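Glyco_hydro_cc domain-containing protein (Blastomyces gilchristii, PDB 6UB0) hydrolyses beta-1,3-glucan, specifically curdlan, as an exo-beta-1,3-glucanase of glycoside hydrolase family 128, subgroup III. Local coordinates at residues S85-A90 with L127-G132; V174-G179 with A207-D212; A185-L190 with L220-K225. All coordinates share one frame; numbering follows the deposited sequence. Where two conformers were deposited one is given.

Overall arrangement
Read from the N terminus, the chain first closes contact 1, where the start of helix 86-96 meets the end of helix 119-130 once strand 105-111 has been passed. Contact 2 opens later, on strand 172-180, and closes at 207-212 after helix 183-199. Contact 3 begins on that same helix and closes only at 220-225, so its segments alternate with those of contact 2 and the two loops cross. They also touch: Leu190 CD2 lies 3.6 Å from Ser208 OG. Contact 1 stands apart, its centre about 37 Å from that of contact 3 on the opposite side of the chain's centre. Contact 2 serves the glycan pocket, while contacts 1 and 3 join outer helices.

Contact 1 of 3, residues S85-A90 with L127-G132; sequences SPEAAA and LDVCAG
Pro86 O accepts the backbone bond of Ala90 N at 2.9 Å, and Val129 of the other segment comes loosely near the same carbonyl, its CB 4.4 Å from Pro86 O. No hydrogen bond crosses between 85-90 and 127-132, and the 195 Å² buried there rests on carbon and sulfur contacts. Val129 CG1, against Ala90 CB and Glu87 CA, carries the contact. With CG1 anti to the backbone N (chi1 174°), this methyl is pushed between two residues of the opposing helix turn: Val129 CG1 lies 3.3 Å from Ala90 CB, tighter than usual carbon-carbon contact, and 3.6 Å from Glu87 CA. The other methyl, CG2, lies against Glu87, where it meets CG at 4.1 Å. The Glu87 and Val129 side chains cross obliquely; on the Glu87 side, CA and CG make these contacts. Ala90 has a second neighbour in Cys130, whose SG is 4.0 Å from Ala90 CB. The methyl of Ala90 therefore sits against a valine branch and a sulfur at once. That sulfur is fixed by its disulfide with Cys134, which ties the end of helix 119-130 to the loop that follows.

The start of helix 86-96 is capped by Ser85, the N-cap: its OG accepts from Ala88 N at 3.0 Å with an N-H...O angle of 156°. At the other helix, Ala131, with positive phi (64°), is the first residue beyond the end to leave helical geometry. The contact thus sets the first turn of helix 86-96 against the last turn of helix 119-130, two helices separated in sequence by strand 105-111. Trp122 and Phe126, farther back on helix 119-130, extend the interface by packing on Ala89, with Trp122 also touching Pro86.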
loop_
_atom_site.group_PDB
_atom_site.type_symbol
_atom_site.label_atom_id
_atom_site.label_comp_id
_atom_site.label_asym_id
_atom_site.label_seq_id
_atom_site.Cartn_x
_atom_site.Cartn_y
_atom_site.Cartn_z
ATOM N N SER A 85 -13.525 13.376 0.537
ATOM C CA SER A 85 -12.886 14.697 0.390
ATOM C C SER A 85 -11.675 14.711 1.302
ATOM O O SER A 85 -11.671 14.009 2.295
ATOM C CB SER A 85 -13.840 15.787 0.729
ATOM O OG SER A 85 -14.068 15.785 2.118
ATOM N N PRO A 86 -10.590 15.431 0.965
ATOM C CA PRO A 86 -9.457 15.540 1.869
ATOM C C PRO A 86 -9.885 15.960 3.281
ATOM O O PRO A 86 -9.416 15.396 4.262
ATOM C CB PRO A 86 -8.627 16.637 1.170
ATOM C CG PRO A 86 -8.893 16.438 -0.254
ATOM C CD PRO A 86 -10.381 16.175 -0.278
ATOM N N GLU A 87 -10.806 16.928 3.368
ATOM C CA GLU A 87 -11.336 17.418 4.672
ATOM C C GLU A 87 -11.988 16.249 5.420
ATOM O O GLU A 87 -11.759 16.126 6.633
ATOM C CB GLU A 87 -12.405 18.524 4.574
ATOM C CG GLU A 87 -12.169 19.633 3.564
ATOM C CD GLU A 87 -13.466 20.354 3.247
ATOM O OE1 GLU A 87 -14.069 20.019 2.236
ATOM O OE2 GLU A 87 -13.911 21.179 4.062
ATOM N N ALA A 88 -12.815 15.424 4.767
ATOM C CA ALA A 88 -13.480 14.349 5.541
ATOM C C ALA A 88 -12.449 13.266 5.900
ATOM O O ALA A 88 -12.631 12.555 6.908
ATOM C CB ALA A 88 -14.621 13.768 4.813
ATOM N N ALA A 89 -11.447 13.075 5.041
ATOM C CA ALA A 89 -10.379 12.090 5.339
ATOM C C ALA A 89 -9.626 12.533 6.594
ATOM O O ALA A 89 -9.313 11.652 7.441
ATOM C CB ALA A 89 -9.453 11.928 4.173
ATOM N N ALA A 90 -9.304 13.826 6.688
ATOM C CA ALA A 90 -8.516 14.409 7.806
ATOM C C ALA A 90 -9.257 14.138 9.117
ATOM O O ALA A 90 -8.658 13.615 10.084
ATOM C CB ALA A 90 -8.297 15.877 7.587
ATOM N N LEU A 127 -3.023 16.491 3.595
ATOM C CA LEU A 127 -1.936 16.851 4.536
ATOM C C LEU A 127 -2.155 18.290 5.054
ATOM O O LEU A 127 -1.909 18.553 6.251
ATOM C CB LEU A 127 -0.620 16.681 3.789
ATOM C CG LEU A 127 -0.257 15.226 3.497
ATOM C CD1 LEU A 127 1.077 15.135 2.781
ATOM C CD2 LEU A 127 -0.236 14.411 4.764
ATOM N N ASP A 128 -2.588 19.198 4.191
ATOM C CA ASP A 128 -2.938 20.580 4.619
ATOM C C ASP A 128 -4.037 20.477 5.668
ATOM O O ASP A 128 -3.832 20.995 6.783
ATOM C CB ASP A 128 -3.312 21.461 3.434
ATOM C CG ASP A 128 -2.083 21.912 2.676
ATOM O OD1 ASP A 128 -0.991 21.941 3.296
ATOM O OD2 ASP A 128 -2.226 22.232 1.494
ATOM N N VAL A 129 -5.153 19.849 5.324
ATOM C CA VAL A 129 -6.349 19.804 6.213
ATOM C C VAL A 129 -5.943 19.128 7.516
ATOM O O VAL A 129 -6.490 19.469 8.579
ATOM C CB VAL A 129 -7.579 19.118 5.588
ATOM C CG1 VAL A 129 -8.682 18.986 6.620
ATOM C CG2 VAL A 129 -8.113 19.861 4.380
ATOM N N CYS A 130 -5.023 18.168 7.479
ATOM C CA CYS A 130 -4.641 17.464 8.722
ATOM C C CYS A 130 -4.105 18.463 9.767
ATOM O O CYS A 130 -4.360 18.240 10.982
ATOM C CB CYS A 130 -3.641 16.351 8.435
ATOM S SG CYS A 130 -4.506 14.823 7.988
ATOM N N ALA A 131 -3.390 19.496 9.307
ATOM C CA ALA A 131 -2.968 20.659 10.120
ATOM C C ALA A 131 -2.001 20.191 11.234
ATOM O O ALA A 131 -2.100 20.673 12.404
ATOM C CB ALA A 131 -4.203 21.352 10.651
ATOM N N GLY A 132 -1.089 19.269 10.877
ATOM C CA GLY A 132 -0.103 18.652 11.787
ATOM C C GLY A 132 -0.717 17.814 12.906
ATOM O O GLY A 132 0.035 17.482 13.790
#

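Contact 2 of 3, residues V174-G179 with A207-D212; sequences VTEFEG and ASFFVD. With GLC (alpha-D-glucopyranose), chain B; BGC (beta-D-glucopyranose), chain C.
Glu176 CG lies anti to its carbonyl carbon (chi1 -70°) and Phe209 CG anti to its backbone N (chi1 178°). With each CG so set, the Glu176 chain, extended beyond CG, runs beside the Phe209 ring, with Glu176 CD 3.8 Å from Phe209 CD1 and carboxylate and ring planes 39° apart. The carboxylate reaches the sugar: Glu176 OE2 accepts from GLC O2 at 2.7 Å, whereas OE1 to GLC O1 is so short that its exact length is doubtful. His144 and Trp29 also bond OE1 and OE2 respectively. At the CD2 side of the Phe209 ring, across from CD1, Glu178 OE1 stands 3.6 Å from Phe209 CD2, while His144 is its main polar partner.

The backbones are joined by Ala207 N to Val174 O (2.9 Å), Phe177 N to Ala207 O (3.2 Å) and Phe209 N to Phe177 O (2.8 Å). Ser208 CA sits over a face of Phe177, 3.8 Å from the ring centroid, a CH-pi contact. After a cis peptide, Phe210 places CD1 over the centre of the Phe209 ring and one face beneath BGC C6. Strand 172-180 thus lies beside the end of strand 203-208, Phe209 and Phe210 just beyond it, in a beta-alpha-beta crossover of a TIM-barrel glycosidase, lining the laminaribiose pocket (subsites -2 and -1).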
loop_
_atom_site.group_PDB
_atom_site.type_symbol
_atom_site.label_atom_id
_atom_site.label_comp_id
_atom_site.label_asym_id
_atom_site.label_seq_id
_atom_site.Cartn_x
_atom_site.Cartn_y
_atom_site.Cartn_z
ATOM N N VAL A 174 4.594 2.019 -1.264
ATOM C CA VAL A 174 3.919 1.876 -2.584
ATOM C C VAL A 174 3.063 0.619 -2.507
ATOM O O VAL A 174 3.576 -0.524 -2.762
ATOM C CB VAL A 174 4.880 1.812 -3.786
ATOM C CG1 VAL A 174 4.089 1.899 -5.072
ATOM C CG2 VAL A 174 5.972 2.880 -3.772
ATOM N N THR A 175 1.864 0.769 -2.028
ATOM C CA THR A 175 1.017 -0.403 -1.650
ATOM C C THR A 175 0.388 -1.029 -2.891
ATOM O O THR A 175 -0.186 -2.085 -2.764
ATOM C CB THR A 175 0.002 -0.058 -0.557
ATOM O OG1 THR A 175 -0.762 1.082 -0.909
ATOM C CG2 THR A 175 0.644 0.315 0.772
ATOM N N GLU A 176 0.442 -0.339 -4.044
ATOM C CA GLU A 176 0.037 -0.910 -5.343
ATOM C C GLU A 176 0.974 -0.348 -6.414
ATOM O O GLU A 176 1.032 0.860 -6.553
ATOM C CB GLU A 176 -1.358 -0.517 -5.796
ATOM C CG GLU A 176 -2.513 -1.103 -5.018
ATOM C CD GLU A 176 -3.894 -0.707 -5.488
ATOM O OE1 GLU A 176 -4.003 -0.090 -6.566
ATOM O OE2 GLU A 176 -4.857 -0.941 -4.745
ATOM N N PHE A 177 1.598 -1.210 -7.209
ATOM C CA PHE A 177 2.079 -0.769 -8.544
ATOM C C PHE A 177 1.878 -1.876 -9.571
ATOM O O PHE A 177 1.999 -3.050 -9.233
ATOM C CB PHE A 177 3.514 -0.293 -8.393
ATOM C CG PHE A 177 4.462 -1.382 -7.982
ATOM C CD1 PHE A 177 5.088 -2.168 -8.941
ATOM C CD2 PHE A 177 4.727 -1.628 -6.647
ATOM C CE1 PHE A 177 5.939 -3.195 -8.554
ATOM C CE2 PHE A 177 5.613 -2.615 -6.283
ATOM C CZ PHE A 177 6.245 -3.373 -7.245
ATOM N N GLU A 178 1.574 -1.486 -10.820
ATOM C CA GLU A 178 1.243 -2.455 -11.883
ATOM C C GLU A 178 1.751 -1.896 -13.208
ATOM O O GLU A 178 1.232 -0.851 -13.607
ATOM C CB GLU A 178 -0.268 -2.696 -11.875
ATOM C CG GLU A 178 -0.733 -3.517 -13.034
ATOM C CD GLU A 178 -2.225 -3.724 -13.153
ATOM O OE1 GLU A 178 -3.010 -2.769 -12.839
ATOM O OE2 GLU A 178 -2.589 -4.854 -13.581
ATOM N N GLY A 179 2.763 -2.539 -13.805
ATOM C CA GLY A 179 3.227 -2.280 -15.187
ATOM C C GLY A 179 2.505 -3.165 -16.196
ATOM O O GLY A 179 2.843 -4.390 -16.252
ATOM N N ALA A 207 4.255 -3.382 -2.714
ATOM C CA ALA A 207 3.495 -4.561 -3.184
ATOM C C ALA A 207 3.101 -4.363 -4.640
ATOM O O ALA A 207 2.365 -3.403 -4.987
ATOM C CB ALA A 207 2.279 -4.790 -2.350
ATOM N N SER A 208 3.554 -5.254 -5.495
ATOM C CA SER A 208 3.051 -5.311 -6.879
ATOM C C SER A 208 1.597 -5.715 -6.843
ATOM O O SER A 208 1.188 -6.452 -5.898
ATOM C CB SER A 208 3.833 -6.251 -7.745
ATOM O OG SER A 208 4.069 -5.620 -8.991
ATOM N N PHE A 209 0.844 -5.233 -7.832
ATOM C CA PHE A 209 -0.618 -5.416 -7.874
ATOM C C PHE A 209 -0.965 -6.543 -8.851
ATOM O O PHE A 209 -0.851 -6.348 -10.033
ATOM C CB PHE A 209 -1.286 -4.093 -8.272
ATOM C CG PHE A 209 -2.775 -4.167 -8.394
ATOM C CD1 PHE A 209 -3.610 -3.986 -7.300
ATOM C CD2 PHE A 209 -3.368 -4.416 -9.634
ATOM C CE1 PHE A 209 -4.983 -4.022 -7.432
ATOM C CE2 PHE A 209 -4.747 -4.477 -9.748
ATOM C CZ PHE A 209 -5.560 -4.262 -8.669
ATOM N N PHE A 210 -1.424 -7.714 -8.403
ATOM C CA PHE A 210 -1.422 -8.219 -7.040
ATOM C C PHE A 210 -1.372 -9.758 -7.090
ATOM O O PHE A 210 -1.418 -10.336 -8.208
ATOM C CB PHE A 210 -2.653 -7.776 -6.265
ATOM C CG PHE A 210 -4.049 -8.182 -6.739
ATOM C CD1 PHE A 210 -4.505 -7.905 -8.009
ATOM C CD2 PHE A 210 -4.897 -8.809 -5.850
ATOM C CE1 PHE A 210 -5.778 -8.266 -8.383
ATOM C CE2 PHE A 210 -6.182 -9.165 -6.228
ATOM C CZ PHE A 210 -6.613 -8.879 -7.486
ATOM N N VAL A 211 -1.294 -10.396 -5.933
ATOM C CA VAL A 211 -1.093 -11.875 -5.812
ATOM C C VAL A 211 -2.112 -12.594 -6.712
ATOM O O VAL A 211 -1.744 -13.466 -7.519
ATOM C CB VAL A 211 -1.225 -12.299 -4.337
ATOM C CG1 VAL A 211 -1.543 -13.785 -4.210
ATOM C CG2 VAL A 211 0.002 -11.875 -3.555
ATOM N N ASP A 212 -3.387 -12.240 -6.607
ATOM C CA ASP A 212 -4.450 -13.050 -7.250
ATOM C C ASP A 212 -4.296 -12.977 -8.763
ATOM O O ASP A 212 -4.882 -13.839 -9.415
ATOM C CB ASP A 212 -5.864 -12.652 -6.830
ATOM C CG ASP A 212 -6.058 -12.775 -5.335
ATOM O OD1 ASP A 212 -5.170 -12.295 -4.613
ATOM O OD2 ASP A 212 -7.089 -13.372 -4.894
HETATM C C1 GLC B . -6.898 0.387 -7.795
HETATM C C2 GLC B . -7.876 0.040 -6.662
HETATM C C3 GLC B . -8.605 -1.274 -6.947
HETATM C C4 GLC B . -9.215 -1.224 -8.374
HETATM C C5 GLC B . -8.210 -0.783 -9.404
HETATM C C6 GLC B . -8.733 -0.688 -10.852
HETATM O O1 GLC B . -5.900 -0.620 -8.021
HETATM O O2 GLC B . -7.308 -0.086 -5.336
HETATM O O3 GLC B . -9.588 -1.488 -5.934
HETATM O O4 GLC B . -9.574 -2.514 -8.741
HETATM O O5 GLC B . -7.709 0.489 -8.994
HETATM O O6 GLC B . -10.070 -0.296 -10.739
HETATM C C2 BGC C . -10.569 -2.721 -4.169
HETATM C C3 BGC C . -10.416 -3.793 -3.130
HETATM C C4 BGC C . -9.968 -5.037 -3.865
HETATM C C5 BGC C . -8.690 -4.745 -4.681
HETATM C C6 BGC C . -8.098 -5.827 -5.596
HETATM C C1 BGC C . -9.333 -2.518 -4.999
HETATM O O2 BGC C . -10.835 -1.526 -3.426
HETATM O O3 BGC C . -11.596 -3.964 -2.288
HETATM O O4 BGC C . -9.823 -5.997 -2.819
HETATM O O5 BGC C . -8.886 -3.712 -5.654
HETATM O O6 BGC C . -9.189 -6.344 -6.407
HETATM O O HOH W 1 -0.883 -4.318 -4.743
#

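Contact 3 of 3, residues A185-L190 with L220-K225; sequences AQVNFL and LTSVGK
Leu190 and Val223 form the apolar pair of this contact. Leu190 CD1 touches Val223 CG1 at 3.9 Å, the two side chains crossing at about a right angle. Val223 is the central side chain: it has the most surface, 80 Å², covered by the other segment, and its CA lies 5.5 Å from that of Val187, the nearest backbone approach. With Val223 CG1 anti to the backbone N (chi1 -168°), one methyl faces Leu190, and both branches meet Gln186.

Polar groups join in through van der Waals contact, since no hydrogen bond spans the segments. Gln186 OE1 lies 3.6 Å from Val223 CG2, its extended chain crossing the valine at about a right angle; the amide is held by NE2, which bonds Gly181 O. Val187 CG2 likewise rests 3.8 Å from Ser222 OG. That hydroxyl is bonded to Glu183 OE1 in the first turn of helix 183-199, so a polar tie accompanies the carbon contacts.

Helix-end bonds form the third group. Thr221, the N-cap of helix 222-229, accepts at OG1 from Gly224 N at 3.2 Å, nearly straight at 173°, and weakly from Val223 N. The same OG1 also bonds Leu214 O, which links the start of the helix to the end of helix 211-214.

Leu190 further touches Phe177 of strand 172-180, connecting this interface to the sheet. What results is helix-helix packing on the outer layer of a TIM-barrel fold: helix 183-199, from a beta-alpha-beta unit, lies against the C-terminal helix 222-229.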
loop_
_atom_site.group_PDB
_atom_site.type_symbol
_atom_site.label_atom_id
_atom_site.label_comp_id
_atom_site.label_asym_id
_atom_site.label_seq_id
_atom_site.Cartn_x
_atom_site.Cartn_y
_atom_site.Cartn_z
ATOM N N ALA A 185 6.246 -7.991 -20.922
ATOM C CA ALA A 185 6.153 -6.522 -20.707
ATOM C C ALA A 185 6.083 -6.140 -19.150
ATOM O O ALA A 185 6.919 -5.396 -18.718
ATOM C CB ALA A 185 4.887 -6.009 -21.395
ATOM N N GLN A 186 5.346 -7.125 -18.511
ATOM C CA GLN A 186 5.211 -7.075 -17.021
ATOM C C GLN A 186 6.526 -7.513 -16.348
ATOM O O GLN A 186 7.031 -6.793 -15.447
ATOM C CB GLN A 186 4.013 -7.912 -16.597
ATOM C CG GLN A 186 2.717 -7.428 -17.197
ATOM C CD GLN A 186 1.511 -8.210 -16.746
ATOM O OE1 GLN A 186 1.488 -8.783 -15.668
ATOM N NE2 GLN A 186 0.495 -8.247 -17.590
ATOM N N VAL A 187 7.134 -8.611 -16.796
ATOM C CA VAL A 187 8.417 -9.057 -16.184
ATOM C C VAL A 187 9.427 -7.862 -16.193
ATOM O O VAL A 187 10.118 -7.575 -15.169
ATOM C CB VAL A 187 8.935 -10.363 -16.826
ATOM C CG1 VAL A 187 10.321 -10.736 -16.329
ATOM C CG2 VAL A 187 7.971 -11.522 -16.599
ATOM N N ASN A 188 9.761 -7.415 -17.487
ATOM C CA ASN A 188 10.882 -6.454 -17.720
ATOM C C ASN A 188 10.739 -5.248 -16.790
ATOM O O ASN A 188 11.760 -4.761 -16.224
ATOM C CB ASN A 188 10.948 -6.036 -19.193
ATOM C CG ASN A 188 11.711 -7.028 -20.042
ATOM O OD1 ASN A 188 11.719 -8.234 -19.756
ATOM N ND2 ASN A 188 12.369 -6.530 -21.081
ATOM N N PHE A 189 9.495 -4.823 -16.589
ATOM C CA PHE A 189 9.132 -3.679 -15.719
ATOM C C PHE A 189 9.636 -4.005 -14.301
ATOM O O PHE A 189 10.399 -3.202 -13.682
ATOM C CB PHE A 189 7.632 -3.444 -15.889
ATOM C CG PHE A 189 7.042 -2.428 -14.952
ATOM C CD1 PHE A 189 6.497 -2.844 -13.744
ATOM C CD2 PHE A 189 7.006 -1.077 -15.265
ATOM C CE1 PHE A 189 5.979 -1.922 -12.854
ATOM C CE2 PHE A 189 6.443 -0.161 -14.383
ATOM C CZ PHE A 189 5.924 -0.592 -13.184
ATOM N N LEU A 190 9.314 -5.208 -13.815
ATOM C CA LEU A 190 9.716 -5.622 -12.435
ATOM C C LEU A 190 11.247 -5.663 -12.338
ATOM O O LEU A 190 11.826 -5.290 -11.271
ATOM C CB LEU A 190 9.096 -6.986 -12.093
ATOM C CG LEU A 190 7.585 -6.975 -11.838
ATOM C CD1 LEU A 190 7.031 -8.384 -11.784
ATOM C CD2 LEU A 190 7.268 -6.204 -10.558
ATOM N N LEU A 220 1.747 -20.192 -9.957
ATOM C CA LEU A 220 2.424 -18.910 -10.308
ATOM C C LEU A 220 2.414 -18.800 -11.827
ATOM O O LEU A 220 2.776 -19.752 -12.467
ATOM C CB LEU A 220 3.881 -18.824 -9.847
ATOM C CG LEU A 220 4.174 -18.596 -8.364
ATOM C CD1 LEU A 220 5.667 -18.469 -8.156
ATOM C CD2 LEU A 220 3.486 -17.362 -7.824
ATOM N N THR A 221 2.053 -17.635 -12.348
ATOM C CA THR A 221 2.350 -17.210 -13.738
ATOM C C THR A 221 3.838 -16.858 -13.831
ATOM O O THR A 221 4.522 -16.912 -12.813
ATOM C CB THR A 221 1.460 -16.017 -14.119
ATOM O OG1 THR A 221 2.071 -14.851 -13.555
ATOM C CG2 THR A 221 0.033 -16.180 -13.635
ATOM N N SER A 222 4.328 -16.439 -15.007
ATOM C CA SER A 222 5.760 -16.055 -15.188
ATOM C C SER A 222 6.034 -14.706 -14.519
ATOM O O SER A 222 7.203 -14.427 -14.107
ATOM C CB SER A 222 6.163 -16.022 -16.630
ATOM O OG SER A 222 6.034 -14.710 -17.143
ATOM N N VAL A 223 4.989 -13.887 -14.423
ATOM C CA VAL A 223 5.077 -12.601 -13.677
ATOM C C VAL A 223 5.256 -12.904 -12.181
ATOM O O VAL A 223 6.083 -12.233 -11.546
ATOM C CB VAL A 223 3.860 -11.719 -13.980
ATOM C CG1 VAL A 223 4.068 -10.298 -13.459
ATOM C CG2 VAL A 223 3.549 -11.712 -15.471
ATOM N N GLY A 224 4.489 -13.862 -11.658
ATOM C CA GLY A 224 4.602 -14.409 -10.289
ATOM C C GLY A 224 6.027 -14.789 -9.910
ATOM O O GLY A 224 6.518 -14.365 -8.827
ATOM N N LYS A 225 6.666 -15.615 -10.728
ATOM C CA LYS A 225 8.067 -16.067 -10.512
ATOM C C LYS A 225 9.030 -14.890 -10.419
ATOM O O LYS A 225 9.920 -14.923 -9.566
ATOM C CB LYS A 225 8.564 -16.909 -11.683
ATOM C CG LYS A 225 8.088 -18.348 -11.720
ATOM C CD LYS A 225 8.385 -18.991 -13.071
ATOM C CE LYS A 225 8.200 -20.493 -13.082
ATOM N NZ LYS A 225 9.046 -21.146 -14.115
#